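Local coordinates for protein sortase (Streptomyces avermitilis, PDB 5GO5) that probably acts as a housekeeping cysteine transpeptidase of the sortase family, a calcium-independent class E enzyme with a non-canonical substrate preference, at residues A[87-92]-A[127-132]. Sequence-based numbering, arbitrary orientation.
Sequences ARLGQK and TWFTYV. With SO4 (sulfate ion), chain D.
The type II beta turn from Arg88 to Gln91, in the loop that leads into strand 93-98 of the sortase beta barrel, presses its two central residues, Leu89 and Gly90, against Phe129 and Tyr131 of strand 127-140. It illustrates how a tight turn can be fixed to a sheet by one aromatic face and one phenolic hydroxyl. Within the turn, Gln91 N bonds to Arg88 O at 3.0 Å. The Leu89 branch reaches over one face of the Phe129 ring because CG lies opposite the backbone nitrogen (chi1 -180°). There Leu89 CG makes a CH-pi contact, 3.9 Å from the centroid of the Phe129 ring and 21° off its normal, while Thr127 CG2 covers the opposite face near the rim. Leu89 CD1 meets the edge of the neighbouring phenol ring, 3.9 Å from Tyr131 CE1. Gly90 CA packs 3.7 Å from Phe129 CE2; a CB at this position would collide with that ring, and the positive phi also favours glycine. Were Phe129 replaced by an alanine, Leu89 CG and Gly90 CA would probably lose their aromatic partner, and a gap would be likely to open beneath the turn. The polar half of the contact belongs to Tyr131 OH, which accepts a bent bond from Gly90 N (2.9 Å, 135°) and donates to a water at 2.6 Å; the water in turn donates to Gln91 O. Outside the pair, Gly90 O receives Arg162 NH1 and Leu89 N is bonded to Tyr45 OH. The buried phenol is thus used both as acceptor and as donor, tying the turn to the strand directly and through water, while Leu89 over the Phe129 face supplies the apolar part of the contact.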
ATOM      1  N   ALA A  87      -8.391  -7.623   0.339  1.00 12.38           N
ATOM      2  CA  ALA A  87      -9.164  -7.124  -0.769  1.00 12.58           C
ATOM      3  C   ALA A  87      -8.286  -6.775  -1.941  1.00 12.98           C
ATOM      4  O   ALA A  87      -7.114  -6.369  -1.745  1.00 12.62           O
ATOM      5  CB  ALA A  87      -9.900  -5.878  -0.348  1.00 13.18           C
ATOM      6  N   ARG A  88      -8.854  -6.898  -3.129  1.00 13.57           N
ATOM      7  CA  ARG A  88      -8.195  -6.445  -4.342  1.00 14.03           C
ATOM      8  C   ARG A  88      -8.231  -4.934  -4.471  1.00 13.23           C
ATOM      9  O   ARG A  88      -8.900  -4.221  -3.752  1.00 12.81           O
ATOM     10  CB  ARG A  88      -8.790  -7.144  -5.563  1.00 18.51           C
ATOM     11  CG  ARG A  88      -8.503  -8.640  -5.498  1.00 22.36           C
ATOM     12  CD  ARG A  88      -8.915  -9.388  -6.739  1.00 26.23           C
ATOM     13  NE  ARG A  88     -10.113  -8.856  -7.367  1.00 28.56           N
ATOM     14  N   LEU A  89      -7.429  -4.439  -5.414  1.00 12.50           N
ATOM     15  CA  LEU A  89      -7.244  -3.020  -5.570  1.00 12.63           C
ATOM     16  C   LEU A  89      -8.560  -2.315  -5.801  1.00 13.66           C
ATOM     17  O   LEU A  89      -9.376  -2.706  -6.666  1.00 14.83           O
ATOM     18  CB  LEU A  89      -6.228  -2.794  -6.688  1.00 13.44           C
ATOM     19  CG  LEU A  89      -5.865  -1.380  -7.026  1.00 13.23           C
ATOM     20  CD1 LEU A  89      -5.343  -0.616  -5.858  1.00 13.09           C
ATOM     21  CD2 LEU A  89      -4.857  -1.449  -8.150  1.00 13.61           C
ATOM     22  N   GLY A  90      -8.823  -1.298  -4.977  1.00 13.43           N
ATOM     23  CA  GLY A  90     -10.011  -0.481  -5.057  1.00 13.41           C
ATOM     24  C   GLY A  90     -11.259  -1.047  -4.428  1.00 14.66           C
ATOM     25  O   GLY A  90     -12.284  -0.378  -4.371  1.00 15.60           O
ATOM     26  N   GLN A  91     -11.183  -2.262  -3.890  1.00 14.15           N
ATOM     27  CA  GLN A  91     -12.383  -2.964  -3.431  1.00 15.40           C
ATOM     28  C   GLN A  91     -12.684  -2.673  -1.966  1.00 14.67           C
ATOM     29  O   GLN A  91     -11.831  -2.194  -1.199  1.00 13.72           O
ATOM     30  CB  GLN A  91     -12.221  -4.474  -3.636  1.00 17.63           C
ATOM     31  CG  GLN A  91     -11.976  -4.882  -5.074  1.00 22.00           C
ATOM     32  CD  GLN A  91     -12.998  -4.302  -6.033  1.00 29.63           C
ATOM     33  OE1 GLN A  91     -14.195  -4.541  -5.881  1.00 37.64           O
ATOM     34  NE2 GLN A  91     -12.539  -3.510  -7.004  1.00 36.61           N
ATOM     35  N   LYS A  92     -13.924  -2.953  -1.571  1.00 14.14           N
ATOM     36  CA  LYS A  92     -14.301  -2.846  -0.193  1.00 14.75           C
ATOM     37  C   LYS A  92     -13.502  -3.843   0.619  1.00 13.98           C
ATOM     38  O   LYS A  92     -13.343  -5.011   0.204  1.00 14.91           O
ATOM     39  CB  LYS A  92     -15.801  -3.088  -0.010  1.00 17.65           C
ATOM     40  CG  LYS A  92     -16.648  -1.980  -0.607  1.00 20.04           C
ATOM     41  CD  LYS A  92     -18.128  -2.273  -0.412  1.00 24.47           C
ATOM     42  CE  LYS A  92     -18.951  -1.303  -1.233  1.00 27.82           C
ATOM     43  NZ  LYS A  92     -20.357  -1.798  -1.301  1.00 33.10           N
ATOM     44  N   THR A 127      -7.321   1.581 -14.601  1.00 16.22           N
ATOM     45  CA  THR A 127      -7.762   2.625 -13.671  1.00 14.61           C
ATOM     46  C   THR A 127      -6.643   3.101 -12.761  1.00 14.04           C
ATOM     47  O   THR A 127      -5.815   2.301 -12.312  1.00 14.20           O
ATOM     48  CB  THR A 127      -8.912   2.071 -12.801  1.00 15.48           C
ATOM     49  OG1 THR A 127      -9.973   1.561 -13.646  1.00 16.63           O
ATOM     50  CG2 THR A 127      -9.483   3.063 -11.822  1.00 15.76           C
ATOM     51  N   TRP A 128      -6.644   4.400 -12.483  1.00 12.78           N
ATOM     52  CA  TRP A 128      -5.830   4.998 -11.486  1.00 12.78           C
ATOM     53  C   TRP A 128      -6.635   5.126 -10.209  1.00 13.48           C
ATOM     54  O   TRP A 128      -7.685   5.735 -10.216  1.00 13.98           O
ATOM     55  CB  TRP A 128      -5.448   6.415 -11.862  1.00 13.17           C
ATOM     56  CG  TRP A 128      -4.391   6.507 -12.955  1.00 13.40           C
ATOM     57  CD1 TRP A 128      -4.583   6.871 -14.243  1.00 14.86           C
ATOM     58  CD2 TRP A 128      -2.998   6.263 -12.797  1.00 14.29           C
ATOM     59  NE1 TRP A 128      -3.372   6.872 -14.927  1.00 15.15           N
ATOM     60  CE2 TRP A 128      -2.383   6.509 -14.049  1.00 14.59           C
ATOM     61  CE3 TRP A 128      -2.207   5.882 -11.718  1.00 13.75           C
ATOM     62  CZ2 TRP A 128      -1.022   6.363 -14.242  1.00 14.71           C
ATOM     63  CZ3 TRP A 128      -0.854   5.769 -11.905  1.00 14.36           C
ATOM     64  CH2 TRP A 128      -0.284   5.993 -13.154  1.00 14.05           C
ATOM     65  N   PHE A 129      -6.088   4.605  -9.118  1.00 11.52           N
ATOM     66  CA  PHE A 129      -6.713   4.648  -7.798  1.00 12.25           C
ATOM     67  C   PHE A 129      -5.884   5.560  -6.937  1.00 11.86           C
ATOM     68  O   PHE A 129      -4.682   5.304  -6.748  1.00 12.69           O
ATOM     69  CB  PHE A 129      -6.711   3.230  -7.185  1.00 11.13           C
ATOM     70  CG  PHE A 129      -7.478   2.210  -7.974  1.00 11.66           C
ATOM     71  CD1 PHE A 129      -6.885   1.539  -9.046  1.00 12.47           C
ATOM     72  CD2 PHE A 129      -8.820   1.944  -7.674  1.00 12.76           C
ATOM     73  CE1 PHE A 129      -7.602   0.590  -9.783  1.00 13.41           C
ATOM     74  CE2 PHE A 129      -9.537   0.977  -8.399  1.00 13.63           C
ATOM     75  CZ  PHE A 129      -8.923   0.316  -9.449  1.00 13.49           C
ATOM     76  N   THR A 130      -6.503   6.584  -6.341  1.00 11.47           N
ATOM     77  CA  THR A 130      -5.817   7.443  -5.409  1.00 11.28           C
ATOM     78  C   THR A 130      -6.336   7.196  -4.017  1.00 11.76           C
ATOM     79  O   THR A 130      -7.503   7.494  -3.750  1.00 11.67           O
ATOM     80  CB  THR A 130      -6.012   8.939  -5.739  1.00 12.54           C
ATOM     81  OG1 THR A 130      -5.486   9.188  -7.048  1.00 13.04           O
ATOM     82  CG2 THR A 130      -5.290   9.808  -4.774  1.00 13.51           C
ATOM     83  N   TYR A 131      -5.459   6.678  -3.150  1.00 10.78           N
ATOM     84  CA  TYR A 131      -5.738   6.541  -1.745  1.00 11.39           C
ATOM     85  C   TYR A 131      -5.107   7.680  -0.961  1.00 11.63           C
ATOM     86  O   TYR A 131      -4.067   8.218  -1.366  1.00 11.67           O
ATOM     87  CB  TYR A 131      -5.213   5.208  -1.226  1.00 10.68           C
ATOM     88  CG  TYR A 131      -5.928   3.977  -1.701  1.00  9.86           C
ATOM     89  CD1 TYR A 131      -5.614   3.368  -2.917  1.00 10.67           C
ATOM     90  CD2 TYR A 131      -6.947   3.372  -0.924  1.00 10.92           C
ATOM     91  CE1 TYR A 131      -6.252   2.193  -3.339  1.00 11.52           C
ATOM     92  CE2 TYR A 131      -7.573   2.202  -1.343  1.00 10.64           C
ATOM     93  CZ  TYR A 131      -7.238   1.617  -2.545  1.00 10.42           C
ATOM     94  OH  TYR A 131      -7.893   0.440  -2.884  1.00 11.33           O
ATOM     95  N   VAL A 132      -5.695   8.025   0.172  1.00 12.17           N
ATOM     96  CA  VAL A 132      -5.157   9.089   1.034  1.00 13.28           C
ATOM     97  C   VAL A 132      -4.919   8.568   2.437  1.00 12.61           C
ATOM     98  O   VAL A 132      -5.809   7.992   3.029  1.00 12.62           O
ATOM     99  CB  VAL A 132      -6.111  10.275   1.068  1.00 14.48           C
ATOM    100  CG1 VAL A 132      -5.610  11.328   2.082  1.00 16.42           C
ATOM    101  CG2 VAL A 132      -6.181  10.880  -0.316  1.00 15.49           C
TER
HETATM  102  S   SO4 D 303     -20.755   1.659  -3.245  1.00 41.00           S
HETATM  103  O1  SO4 D 303     -20.064   2.257  -2.061  1.00 42.89           O
HETATM  104  O2  SO4 D 303     -21.631   2.714  -3.824  1.00 40.99           O
HETATM  105  O3  SO4 D 303     -21.498   0.459  -2.793  1.00 38.73           O
HETATM  106  O4  SO4 D 303     -19.832   1.252  -4.317  1.00 36.37           O
HETATM  107  O   HOH W   1      -9.504  -0.652  -1.127  1.00 11.31           O